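Local atomic coordinates of leucine aminopeptidase 2, chloroplastic (Streptomyces sp. BC16019, PDB entry 5LHJ), a protein that acts as an M17-family metalloaminopeptidase in bottromycin maturation, presumably using manganese to remove unsubstituted N-terminal residues from peptides. Residues Thr228-Gly233 and Ala314-Asp319; Gly321-Gly326 and Thr337-Thr342; Arg127-Ala132 and Val167-Ala172; Leu114-Gly119 and Ala160-Arg165; Gly50-Arg55 and Val66-Ala71. All blocks are in the same frame, centred on the assembly; numbering follows the deposited sequence.

The five contacts illustrate how burial and chemistry vary across a two-domain enzyme. Contacts 1 and 2 belong to the catalytic domain, their centres 11 Å apart, and join through a probable hydrogen bond from Asn-316 ND2 to Thr-342 O; contact 1 is buried, contact 2 partly so, and both flank the manganese-binding residues. Contacts 3 and 4, on the opposite side of the chain's centre, share helix 164-185: contact 3 is a close helix pair with a salt bridge, contact 4 a surface meeting of turns. Contact 5, also at the surface, lies at the outer strand of the N-terminal sheet. Water bridges the segments in contacts 1, 2, 4 and 5, whereas contact 3 packs directly.

Contact 1 of 5, residues Thr228-Gly233 and Ala314-Asp319; sequences TAVGRG and AENMPD
Gly-231 and Ala-314 bring their backbones within 5.1 Å, CA to CA, where helix 225-231 meets the end of strand 306-316 in the mixed sheet of the catalytic domain. No direct hydrogen bond joins the segments; a CA-H...O contact runs from Gly-231 CA to Glu-315 O (3.6 Å, 173° at the hydrogen), and waters bridge the backbones. Water 1 accepts from Met-317 N and lies 2.9 Å from Val-230 O and 2.8 Å from Glu-315 O, while water 2 accepts from Glu-315 N and donates to Gly-231 O. Close packing relies on glycine: a CB on Gly-233 would lie 2.7 Å from Met-317 O. Among the side chains, Ala-314 sets its CB against Gly-231 CA at 4.0 Å. Asn-316 ND2 bonds Asp-266 OD1, which puts this amide in the second shell of the manganese site, beside a residue that binds both metal ions. The carboxylate of Asp-319 is held from beyond the segments, OD1 by Gly-320 N of the second subunit and OD2 by Gly-321 N, and water 3 bridges OD2 to Arg-232 O. Its CG comes within 3.1 Å of Gly-233 O.

Contact 2 of 5, residues Gly321-Gly326 and Thr337-Thr342; sequences GALRVG and TEITHT
Leu-323 and Ile-339 meet tip to tip, CD2 of the leucine 4.0 Å from CG1 of the isoleucine, just beyond the open end of the beta-hairpin built from strands 328-330 and 336-338. The backbone carries the pairing one step past the strands: Gly-326 N donates to Ile-339 O at 2.7 Å in an almost straight bond (177°), nearly along the C=O axis. Beside it, Thr-342 sets its CG2 3.5 Å from Leu-323 O and 4.1 Å from Val-325 CG2, the side chains of Thr-342 and Val-325 crossing at about a right angle. An alanine in place of Ile-339 would probably open a gap opposite the methyls of Leu-323 and leave that side chain freer to turn. Further out, the surroundings fix these groups. Thr-342, next in sequence to the metal-binding Asp-343, has its OG1 bonded to Gly-268 O and Ser-271 N. Arg-324 forms salt bridges with Asp-327 and with Glu-315 of the third subunit, tying the loop into the assembly. Glu-338 OE1 is held by Ser-426, and its other oxygen is linked to the loop by water 4, which donates to Glu-338 OE2 at 2.9 Å and to Gly-326 O at 2.8 Å.

Contact 3 of 5, residues Arg127-Ala132 and Val167-Ala172; sequences RARAVA and VAEGLA
Ala-132 lays its CB over the backbone of the facing helix, 3.6 Å from Val-167 O, with Leu-171 CD2 beside it at 4.0 Å. Val-167 spreads its two methyls between successive turns, CG1 against Ala-132 CB and CG2 against Ala-128 CB, each at 4.1 Å. At the nearest point Gly-170 CA approaches Arg-129 O to 3.7 Å; any CB on this glycine would clash with that carbonyl, so the missing side chain is what lets the helices close. Arg-129 reaches across to the other helix. Its CG packs on Gly-170, and the bend at chi3 (-56°) sets NE for a salt bridge to Glu-169 OE1 at 2.8 Å, with a weak second bond from NH2 to the same oxygen. The guanidinium and carboxylate planes are nearly coplanar, 18° apart. A leucine in place of Arg-129 would probably leave Glu-169 OE1 without its close charged mate, the ion pair to Arg-494 being long and weak, and Glu-126 without the salt bridge it makes to NH1. With the axes of these segments 7.3 Å apart and crossing at -32°, this is a close helix pair with alanine and glycine at its centre, packing helix 124-139 of the N-terminal domain on helix 164-185, the long helix that in M17 aminopeptidases links the two domains.

Contact 4 of 5, residues Leu114-Gly119 and Ala160-Arg165; sequences LALADG and ATPERR
Thr-161 OG1 is gripped twice: Glu-163 N donates to it at 2.9 Å (165°), closing an ST turn ahead of helix 164-185, and water 6 lies 2.6 Å away, bridging to Ala-115 O. The two segments are the turns that follow strands 109-112 and 156-159, neighbouring parallel strands of the N-terminal alpha/beta domain, so the contact lies just past the end of the sheet, with water linking the two backbones. A second water also bridges the segments, accepting from Ala-115 N and donating to Ala-160 O, at 2.8 Å in each case. No direct hydrogen bond joins them. Leu-116 supplies most of the apolar cover. Its CG stands anti to the carbonyl carbon (chi1 -61°), 3.8 Å from Ala-160 O; from there CD1 reaches Ala-160 CB at 4.1 Å and CD2 rests near Thr-161 CA and the ring of Pro-162. Helix 124-139 backs the join, for Arg-127 NE donates to Ala-115 O and Ala-128 packs on Thr-161. Arg-164 folds back over its own turn, where NH2, which also bonds Val-159 O, meets Thr-161 O at 2.9 Å in the carbonyl plane, on a lone pair.

Contact 5 of 5, residues Gly50-Arg55 and Val66-Ala71; sequences GAFSRR and VAEPSA
Glu-68 starts against Phe-52, its CB 3.6 Å from the ring atom CD2, where strand 65-69, outermost within this chain in the N-terminal five-stranded sheet, runs beside the short helix 51-55. From CB the chain takes CG between the backbone N and the carbonyl carbon (chi1 66°) and then extends; the side chains of Glu-68 and Phe-52 slide past each other in opposite directions, the carboxylate turned 57° from the ring. At the tip, OE1 packs 3.5 Å from Ser-53 CB and accepts from two waters: water 8, at 2.6 Å, which itself accepts from Ser-53 N, and water 9, at 2.9 Å. OE2 accepts a hydrogen bond from water 7, which accepts in turn from Gly-50 N at the N-cap. The carboxylate thus addresses the first turn of the helix through water, and the amides and dipole there would probably stabilise its negative charge. Water 9 also ties the strand to the helix, accepting from Ser-53 OG at 2.7 Å and donating to Val-66 O. The fourth subunit packs here too: its Phe-52 lies on Pro-69, and its Gly-73 O accepts from Arg-55 NH1. Within the chain, the Phe-52 ring meets the strand edge-on, CE2 3.4 Å from Ala-67 O.

Contact 1 of 5, residues Thr228-Gly233 and Ala314-Asp319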
# COMPACT_ATOMS: atom_id res chain seq x y z
N THR A 228 31.24 -7.86 -9.81
CA THR A 228 30.94 -7.96 -11.25
C THR A 228 29.46 -8.36 -11.52
O THR A 228 28.85 -7.80 -12.42
CB THR A 228 31.95 -8.85 -11.99
OG1 THR A 228 32.03 -10.12 -11.38
CG2 THR A 228 33.31 -8.25 -11.94
N ALA A 229 28.88 -9.23 -10.69
CA ALA A 229 27.45 -9.60 -10.85
C ALA A 229 26.49 -8.45 -10.58
O ALA A 229 25.55 -8.19 -11.36
CB ALA A 229 27.10 -10.78 -9.94
N VAL A 230 26.71 -7.76 -9.46
CA VAL A 230 25.88 -6.63 -9.07
C VAL A 230 26.01 -5.49 -10.09
O VAL A 230 25.02 -4.89 -10.46
CB VAL A 230 26.23 -6.15 -7.65
CG1 VAL A 230 25.67 -4.76 -7.36
CG2 VAL A 230 25.74 -7.17 -6.62
N GLY A 231 27.23 -5.25 -10.55
CA GLY A 231 27.50 -4.11 -11.42
C GLY A 231 27.11 -4.28 -12.87
O GLY A 231 27.16 -3.32 -13.63
N ARG A 232 26.73 -5.48 -13.30
CA ARG A 232 26.58 -5.74 -14.73
C ARG A 232 25.38 -5.09 -15.42
O ARG A 232 25.45 -4.79 -16.61
CB ARG A 232 26.60 -7.23 -15.03
CG ARG A 232 25.33 -7.98 -14.74
CD ARG A 232 25.42 -9.36 -15.38
NE ARG A 232 24.21 -10.15 -15.23
CZ ARG A 232 23.87 -10.85 -14.15
NH1 ARG A 232 24.65 -10.84 -13.05
NH2 ARG A 232 22.75 -11.56 -14.16
N GLY A 233 24.28 -4.88 -14.69
CA GLY A 233 23.09 -4.26 -15.31
C GLY A 233 23.32 -2.84 -15.83
O GLY A 233 22.83 -2.45 -16.89
N ALA A 314 30.57 0.39 -8.03
CA ALA A 314 29.60 -0.07 -9.04
C ALA A 314 28.29 0.69 -8.94
O ALA A 314 28.04 1.37 -7.95
CB ALA A 314 29.34 -1.57 -8.87
N GLU A 315 27.47 0.58 -9.99
CA GLU A 315 26.06 0.99 -9.94
C GLU A 315 25.18 -0.26 -9.86
O GLU A 315 25.52 -1.28 -10.43
CB GLU A 315 25.65 1.78 -11.17
CG GLU A 315 26.27 3.16 -11.34
CD GLU A 315 25.63 3.94 -12.48
OE1 GLU A 315 25.00 3.33 -13.38
OE2 GLU A 315 25.76 5.18 -12.50
N ASN A 316 24.04 -0.15 -9.17
CA ASN A 316 23.02 -1.21 -9.14
C ASN A 316 21.79 -0.70 -9.91
O ASN A 316 21.04 0.14 -9.40
CB ASN A 316 22.67 -1.54 -7.68
CG ASN A 316 21.75 -2.75 -7.54
OD1 ASN A 316 21.66 -3.58 -8.43
ND2 ASN A 316 21.08 -2.85 -6.41
N MET A 317 21.60 -1.19 -11.14
CA MET A 317 20.56 -0.68 -12.04
C MET A 317 19.68 -1.81 -12.58
O MET A 317 20.17 -2.92 -12.75
CB MET A 317 21.21 0.03 -13.25
CG MET A 317 21.99 1.30 -12.95
SD MET A 317 20.88 2.68 -12.63
CE MET A 317 20.73 3.45 -14.24
N PRO A 318 18.40 -1.52 -12.88
CA PRO A 318 17.59 -2.49 -13.64
C PRO A 318 17.94 -2.40 -15.13
O PRO A 318 18.29 -1.32 -15.64
CB PRO A 318 16.16 -2.01 -13.39
CG PRO A 318 16.31 -0.52 -13.34
CD PRO A 318 17.69 -0.23 -12.77
N ASP A 319 17.85 -3.53 -15.82
CA ASP A 319 18.33 -3.64 -17.20
C ASP A 319 18.04 -5.04 -17.68
O ASP A 319 17.87 -5.96 -16.86
CB ASP A 319 19.85 -3.43 -17.24
CG ASP A 319 20.37 -3.30 -18.65
OD1 ASP A 319 20.14 -2.24 -19.25
OD2 ASP A 319 21.02 -4.26 -19.15
O HOH W 1 23.91 -2.80 -12.16
O HOH W 2 28.42 -0.84 -12.39
O HOH W 3 23.67 -5.03 -18.95

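Contact 2 of 5, residues Gly321-Gly326 and Thr337-Thr342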
# COMPACT_ATOMS: atom_id res chain seq x y z
N GLY A 321 20.12 -7.03 -18.86
CA GLY A 321 21.22 -7.86 -18.38
C GLY A 321 21.53 -7.78 -16.90
O GLY A 321 22.63 -8.14 -16.49
N ALA A 322 20.58 -7.34 -16.08
CA ALA A 322 20.81 -7.12 -14.65
C ALA A 322 20.73 -8.40 -13.82
O ALA A 322 20.09 -9.37 -14.21
CB ALA A 322 19.82 -6.11 -14.10
N LEU A 323 21.38 -8.37 -12.66
CA LEU A 323 21.35 -9.47 -11.70
C LEU A 323 19.91 -9.88 -11.37
O LEU A 323 19.08 -9.02 -11.10
CB LEU A 323 22.08 -9.05 -10.42
CG LEU A 323 22.29 -10.13 -9.35
CD1 LEU A 323 22.98 -11.39 -9.86
CD2 LEU A 323 23.09 -9.53 -8.22
N ARG A 324 19.63 -11.18 -11.43
CA ARG A 324 18.26 -11.68 -11.28
C ARG A 324 18.04 -12.27 -9.90
O ARG A 324 18.92 -12.91 -9.34
CB ARG A 324 17.95 -12.76 -12.32
CG ARG A 324 17.97 -12.32 -13.78
CD ARG A 324 18.17 -13.48 -14.75
NE ARG A 324 19.57 -13.84 -14.68
CZ ARG A 324 20.41 -14.03 -15.68
NH1 ARG A 324 20.05 -14.06 -16.96
NH2 ARG A 324 21.67 -14.29 -15.34
N VAL A 325 16.82 -12.13 -9.39
CA VAL A 325 16.39 -12.88 -8.21
C VAL A 325 16.46 -14.38 -8.52
O VAL A 325 15.97 -14.82 -9.57
CB VAL A 325 14.94 -12.49 -7.80
CG1 VAL A 325 14.42 -13.40 -6.69
CG2 VAL A 325 14.90 -11.03 -7.37
N GLY A 326 17.10 -15.14 -7.64
CA GLY A 326 17.31 -16.58 -7.85
C GLY A 326 18.70 -16.93 -8.37
O GLY A 326 19.10 -18.10 -8.30
N THR A 337 26.24 -17.70 -2.71
CA THR A 337 25.14 -16.88 -2.21
C THR A 337 24.02 -16.85 -3.22
O THR A 337 24.24 -16.59 -4.40
CB THR A 337 25.60 -15.44 -1.96
OG1 THR A 337 26.63 -15.43 -0.96
CG2 THR A 337 24.46 -14.54 -1.51
N GLU A 338 22.80 -17.09 -2.73
CA GLU A 338 21.58 -16.96 -3.50
C GLU A 338 21.04 -15.54 -3.38
O GLU A 338 20.86 -15.05 -2.26
CB GLU A 338 20.53 -17.94 -3.00
CG GLU A 338 19.25 -17.93 -3.82
CD GLU A 338 18.13 -18.78 -3.24
OE1 GLU A 338 18.17 -19.16 -2.04
OE2 GLU A 338 17.18 -19.04 -3.99
N ILE A 339 20.77 -14.91 -4.52
CA ILE A 339 20.22 -13.56 -4.57
C ILE A 339 18.71 -13.64 -4.41
O ILE A 339 17.98 -13.94 -5.36
CB ILE A 339 20.59 -12.80 -5.87
CG1 ILE A 339 22.11 -12.80 -6.10
CG2 ILE A 339 20.03 -11.37 -5.85
CD1 ILE A 339 22.94 -12.19 -4.99
N THR A 340 18.23 -13.41 -3.19
CA THR A 340 16.79 -13.41 -2.95
C THR A 340 16.15 -12.02 -3.02
O THR A 340 14.93 -11.91 -3.08
CB THR A 340 16.48 -14.06 -1.60
OG1 THR A 340 17.22 -13.40 -0.58
CG2 THR A 340 16.89 -15.56 -1.62
N HIS A 341 16.96 -10.96 -3.01
CA HIS A 341 16.47 -9.59 -3.18
C HIS A 341 17.63 -8.76 -3.74
O HIS A 341 18.68 -8.70 -3.10
CB HIS A 341 15.96 -9.02 -1.82
CG HIS A 341 15.04 -7.84 -1.96
ND1 HIS A 341 15.43 -6.67 -2.56
CD2 HIS A 341 13.76 -7.65 -1.57
CE1 HIS A 341 14.43 -5.80 -2.54
NE2 HIS A 341 13.40 -6.38 -1.96
N THR A 342 17.44 -8.13 -4.90
CA THR A 342 18.52 -7.38 -5.55
C THR A 342 18.89 -6.06 -4.85
O THR A 342 19.92 -5.47 -5.16
CB THR A 342 18.23 -7.10 -7.04
OG1 THR A 342 17.11 -6.21 -7.16
CG2 THR A 342 17.97 -8.39 -7.80
O HOH W 4 17.78 -19.96 -6.70

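Contact 3 of 5, residues Arg127-Ala132 and Val167-Ala172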
# COMPACT_ATOMS: atom_id res chain seq x y z
N ARG A 127 40.23 21.52 23.25
CA ARG A 127 39.45 22.71 22.85
C ARG A 127 39.88 23.22 21.48
O ARG A 127 39.04 23.47 20.60
CB ARG A 127 39.58 23.84 23.88
CG ARG A 127 38.98 23.49 25.23
CD ARG A 127 38.81 24.70 26.14
NE ARG A 127 39.98 25.56 26.26
CZ ARG A 127 40.87 25.57 27.26
NH1 ARG A 127 40.81 24.72 28.28
NH2 ARG A 127 41.86 26.45 27.23
N ALA A 128 41.20 23.36 21.29
CA ALA A 128 41.74 23.89 20.03
C ALA A 128 41.40 23.00 18.83
O ALA A 128 40.99 23.50 17.78
CB ALA A 128 43.25 24.11 20.14
N ARG A 129 41.56 21.70 19.00
CA ARG A 129 41.26 20.72 17.95
C ARG A 129 39.78 20.78 17.55
O ARG A 129 39.45 20.82 16.35
CB ARG A 129 41.64 19.31 18.41
CG ARG A 129 41.61 18.24 17.31
CD ARG A 129 42.00 16.86 17.83
NE ARG A 129 43.31 16.90 18.48
CZ ARG A 129 43.57 16.84 19.79
NH1 ARG A 129 42.60 16.67 20.71
NH2 ARG A 129 44.83 16.93 20.22
N ALA A 130 38.90 20.83 18.55
CA ALA A 130 37.46 20.87 18.33
C ALA A 130 36.99 22.16 17.66
O ALA A 130 36.15 22.13 16.76
CB ALA A 130 36.70 20.65 19.63
N VAL A 131 37.53 23.30 18.09
CA VAL A 131 37.18 24.59 17.49
C VAL A 131 37.62 24.64 16.02
O VAL A 131 36.86 25.08 15.16
CB VAL A 131 37.77 25.77 18.29
CG1 VAL A 131 37.61 27.09 17.56
CG2 VAL A 131 37.09 25.86 19.66
N ALA A 132 38.84 24.17 15.74
CA ALA A 132 39.32 24.13 14.35
C ALA A 132 38.42 23.25 13.48
O ALA A 132 38.06 23.63 12.36
CB ALA A 132 40.76 23.63 14.30
N VAL A 167 45.38 22.53 16.43
CA VAL A 167 44.66 23.24 15.36
C VAL A 167 44.90 22.55 14.02
O VAL A 167 43.96 22.27 13.27
CB VAL A 167 45.03 24.73 15.29
CG1 VAL A 167 44.43 25.39 14.04
CG2 VAL A 167 44.54 25.46 16.54
N ALA A 168 46.17 22.25 13.73
CA ALA A 168 46.53 21.57 12.49
C ALA A 168 45.86 20.21 12.35
O ALA A 168 45.37 19.87 11.27
CB ALA A 168 48.05 21.43 12.36
N GLU A 169 45.83 19.44 13.45
CA GLU A 169 45.18 18.12 13.49
C GLU A 169 43.68 18.25 13.19
O GLU A 169 43.12 17.48 12.40
CB GLU A 169 45.35 17.44 14.86
CG GLU A 169 46.73 16.85 15.17
CD GLU A 169 46.87 16.38 16.62
OE1 GLU A 169 45.85 16.28 17.37
OE2 GLU A 169 48.03 16.12 17.03
N GLY A 170 43.04 19.23 13.83
CA GLY A 170 41.60 19.46 13.64
C GLY A 170 41.25 19.90 12.23
O GLY A 170 40.29 19.41 11.65
N LEU A 171 42.01 20.84 11.69
CA LEU A 171 41.79 21.28 10.30
C LEU A 171 41.91 20.11 9.33
O LEU A 171 41.07 19.95 8.44
CB LEU A 171 42.75 22.41 9.90
CG LEU A 171 42.65 23.76 10.63
CD1 LEU A 171 43.78 24.69 10.18
CD2 LEU A 171 41.31 24.47 10.47
N ALA A 172 42.90 19.26 9.53
CA ALA A 172 43.12 18.14 8.63
C ALA A 172 41.99 17.10 8.71
O ALA A 172 41.54 16.59 7.68
CB ALA A 172 44.46 17.50 8.90

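Contact 4 of 5, residues Leu114-Gly119 and Ala160-Arg165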
# COMPACT_ATOMS: atom_id res chain seq x y z
N LEU A 114 37.36 31.06 20.89
CA LEU A 114 36.60 30.10 21.71
C LEU A 114 37.48 29.15 22.52
O LEU A 114 37.15 28.82 23.66
CB LEU A 114 35.64 29.27 20.84
CG LEU A 114 34.62 29.99 19.97
CD1 LEU A 114 33.84 28.95 19.17
CD2 LEU A 114 33.66 30.87 20.75
N ALA A 115 38.58 28.69 21.93
CA ALA A 115 39.46 27.71 22.60
C ALA A 115 40.24 28.31 23.78
O ALA A 115 40.83 27.56 24.56
CB ALA A 115 40.41 27.06 21.60
N LEU A 116 40.25 29.64 23.89
CA LEU A 116 40.84 30.33 25.04
C LEU A 116 39.97 30.28 26.28
O LEU A 116 40.47 30.47 27.39
CB LEU A 116 41.16 31.79 24.70
CG LEU A 116 42.16 31.99 23.55
CD1 LEU A 116 42.32 33.46 23.20
CD2 LEU A 116 43.50 31.37 23.88
N ALA A 117 38.67 30.04 26.12
CA ALA A 117 37.78 29.87 27.26
C ALA A 117 38.19 28.63 28.08
O ALA A 117 38.14 27.50 27.58
CB ALA A 117 36.33 29.76 26.81
N ASP A 118 38.64 28.87 29.30
CA ASP A 118 39.03 27.79 30.21
C ASP A 118 38.02 27.74 31.35
O ASP A 118 37.08 28.53 31.39
CB ASP A 118 40.49 27.95 30.70
CG ASP A 118 40.75 29.28 31.42
OD1 ASP A 118 39.80 30.02 31.74
OD2 ASP A 118 41.94 29.58 31.66
N GLY A 119 38.17 26.80 32.26
CA GLY A 119 37.18 26.66 33.32
C GLY A 119 36.37 25.40 33.16
O GLY A 119 35.89 24.87 34.15
N ALA A 160 42.52 31.23 17.54
CA ALA A 160 43.47 31.73 18.54
C ALA A 160 43.71 30.69 19.64
O ALA A 160 42.77 30.21 20.27
CB ALA A 160 42.97 33.04 19.15
N THR A 161 44.97 30.32 19.83
CA THR A 161 45.40 29.36 20.85
C THR A 161 46.90 29.13 20.69
O THR A 161 47.40 29.19 19.57
CB THR A 161 44.68 27.98 20.72
OG1 THR A 161 45.23 27.04 21.66
CG2 THR A 161 44.79 27.40 19.31
N PRO A 162 47.62 28.88 21.80
CA PRO A 162 48.99 28.37 21.65
C PRO A 162 49.09 26.92 21.13
O PRO A 162 50.18 26.50 20.74
CB PRO A 162 49.56 28.46 23.08
CG PRO A 162 48.38 28.48 23.97
CD PRO A 162 47.24 29.08 23.21
N GLU A 163 47.98 26.17 21.11
CA GLU A 163 47.98 24.76 20.73
C GLU A 163 47.94 24.59 19.21
O GLU A 163 46.97 24.08 18.64
CB GLU A 163 46.79 24.04 21.37
CG GLU A 163 46.75 24.10 22.90
CD GLU A 163 47.82 23.26 23.57
OE1 GLU A 163 48.32 22.29 22.98
OE2 GLU A 163 48.16 23.57 24.72
N ARG A 164 49.03 24.96 18.55
CA ARG A 164 49.06 24.99 17.08
C ARG A 164 49.01 23.60 16.45
O ARG A 164 48.40 23.42 15.41
CB ARG A 164 50.28 25.76 16.55
CG ARG A 164 50.46 27.16 17.11
CD ARG A 164 49.17 27.99 17.20
NE ARG A 164 48.49 28.11 15.91
CZ ARG A 164 47.26 28.61 15.73
NH1 ARG A 164 46.74 28.65 14.51
NH2 ARG A 164 46.55 29.08 16.76
N ARG A 165 49.64 22.61 17.10
CA ARG A 165 49.59 21.22 16.62
C ARG A 165 48.14 20.74 16.60
O ARG A 165 47.69 20.15 15.62
CB ARG A 165 50.47 20.32 17.51
CG ARG A 165 50.30 18.82 17.34
CD ARG A 165 51.08 18.28 16.17
NE ARG A 165 52.51 18.20 16.45
CZ ARG A 165 53.44 17.79 15.57
NH1 ARG A 165 53.09 17.43 14.34
NH2 ARG A 165 54.72 17.76 15.94
O HOH W 5 40.08 29.76 19.80
O HOH W 6 43.66 26.82 23.78

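Contact 5 of 5, residues Gly50-Arg55 and Val66-Ala71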
# COMPACT_ATOMS: atom_id res chain seq x y z
N GLY A 50 28.43 42.49 27.96
CA GLY A 50 27.94 43.87 28.08
C GLY A 50 26.43 43.99 28.23
O GLY A 50 25.69 42.99 28.13
N ALA A 51 25.97 45.21 28.45
CA ALA A 51 24.55 45.48 28.62
C ALA A 51 23.74 45.12 27.36
O ALA A 51 22.68 44.52 27.47
CB ALA A 51 24.31 46.93 29.03
N PHE A 52 24.25 45.50 26.19
CA PHE A 52 23.55 45.20 24.93
C PHE A 52 23.30 43.70 24.80
O PHE A 52 22.19 43.28 24.48
CB PHE A 52 24.31 45.71 23.72
CG PHE A 52 23.68 45.33 22.41
CD1 PHE A 52 22.45 45.86 22.03
CD2 PHE A 52 24.28 44.39 21.58
CE1 PHE A 52 21.86 45.48 20.84
CE2 PHE A 52 23.69 44.02 20.38
CZ PHE A 52 22.48 44.57 20.01
N SER A 53 24.34 42.90 25.04
CA SER A 53 24.25 41.44 24.98
C SER A 53 23.19 40.88 25.93
O SER A 53 22.37 40.05 25.52
CB SER A 53 25.62 40.82 25.27
OG SER A 53 25.62 39.44 25.00
N ARG A 54 23.17 41.37 27.17
CA ARG A 54 22.11 41.00 28.13
C ARG A 54 20.71 41.40 27.65
O ARG A 54 19.78 40.61 27.73
CB ARG A 54 22.37 41.63 29.51
CG ARG A 54 23.54 41.03 30.27
CD ARG A 54 23.53 41.43 31.74
NE ARG A 54 23.62 42.88 31.95
CZ ARG A 54 24.75 43.60 31.89
NH1 ARG A 54 25.92 43.03 31.61
NH2 ARG A 54 24.69 44.92 32.10
N ARG A 55 20.59 42.62 27.11
CA ARG A 55 19.31 43.13 26.60
C ARG A 55 18.77 42.33 25.41
O ARG A 55 17.56 42.31 25.20
CB ARG A 55 19.43 44.61 26.21
CG ARG A 55 19.58 45.54 27.40
CD ARG A 55 20.20 46.87 27.01
NE ARG A 55 20.46 47.70 28.18
CZ ARG A 55 21.28 48.75 28.23
NH1 ARG A 55 21.95 49.16 27.15
NH2 ARG A 55 21.42 49.42 29.37
N VAL A 66 25.13 36.08 19.87
CA VAL A 66 24.65 37.47 19.81
C VAL A 66 25.78 38.37 19.35
O VAL A 66 26.82 38.44 20.00
CB VAL A 66 24.11 37.94 21.17
CG1 VAL A 66 23.64 39.39 21.08
CG2 VAL A 66 22.96 37.05 21.61
N ALA A 67 25.57 39.05 18.22
CA ALA A 67 26.56 39.95 17.63
C ALA A 67 26.40 41.35 18.18
O ALA A 67 25.28 41.82 18.40
CB ALA A 67 26.43 39.98 16.12
N GLU A 68 27.52 42.04 18.36
CA GLU A 68 27.50 43.43 18.82
C GLU A 68 28.69 44.19 18.26
O GLU A 68 29.65 43.58 17.81
CB GLU A 68 27.54 43.47 20.33
CG GLU A 68 28.84 42.95 20.93
CD GLU A 68 28.78 42.83 22.43
OE1 GLU A 68 27.70 42.49 22.97
OE2 GLU A 68 29.81 43.09 23.07
N PRO A 69 28.64 45.53 18.30
CA PRO A 69 29.83 46.29 17.94
C PRO A 69 31.01 46.03 18.88
O PRO A 69 30.81 45.79 20.07
CB PRO A 69 29.38 47.75 18.05
CG PRO A 69 27.90 47.73 17.97
CD PRO A 69 27.45 46.40 18.49
N SER A 70 32.22 46.06 18.32
CA SER A 70 33.44 46.02 19.11
C SER A 70 33.52 47.27 20.00
O SER A 70 32.83 48.24 19.75
CB SER A 70 34.65 45.95 18.19
OG SER A 70 34.73 47.11 17.38
N ALA A 71 34.38 47.23 21.02
CA ALA A 71 34.50 48.35 21.97
C ALA A 71 34.80 49.69 21.28
O ALA A 71 34.19 50.71 21.62
CB ALA A 71 35.55 48.05 23.03
O HOH W 7 30.20 41.72 25.51
O HOH W 8 26.99 43.79 25.14
O HOH W 9 26.63 39.88 22.50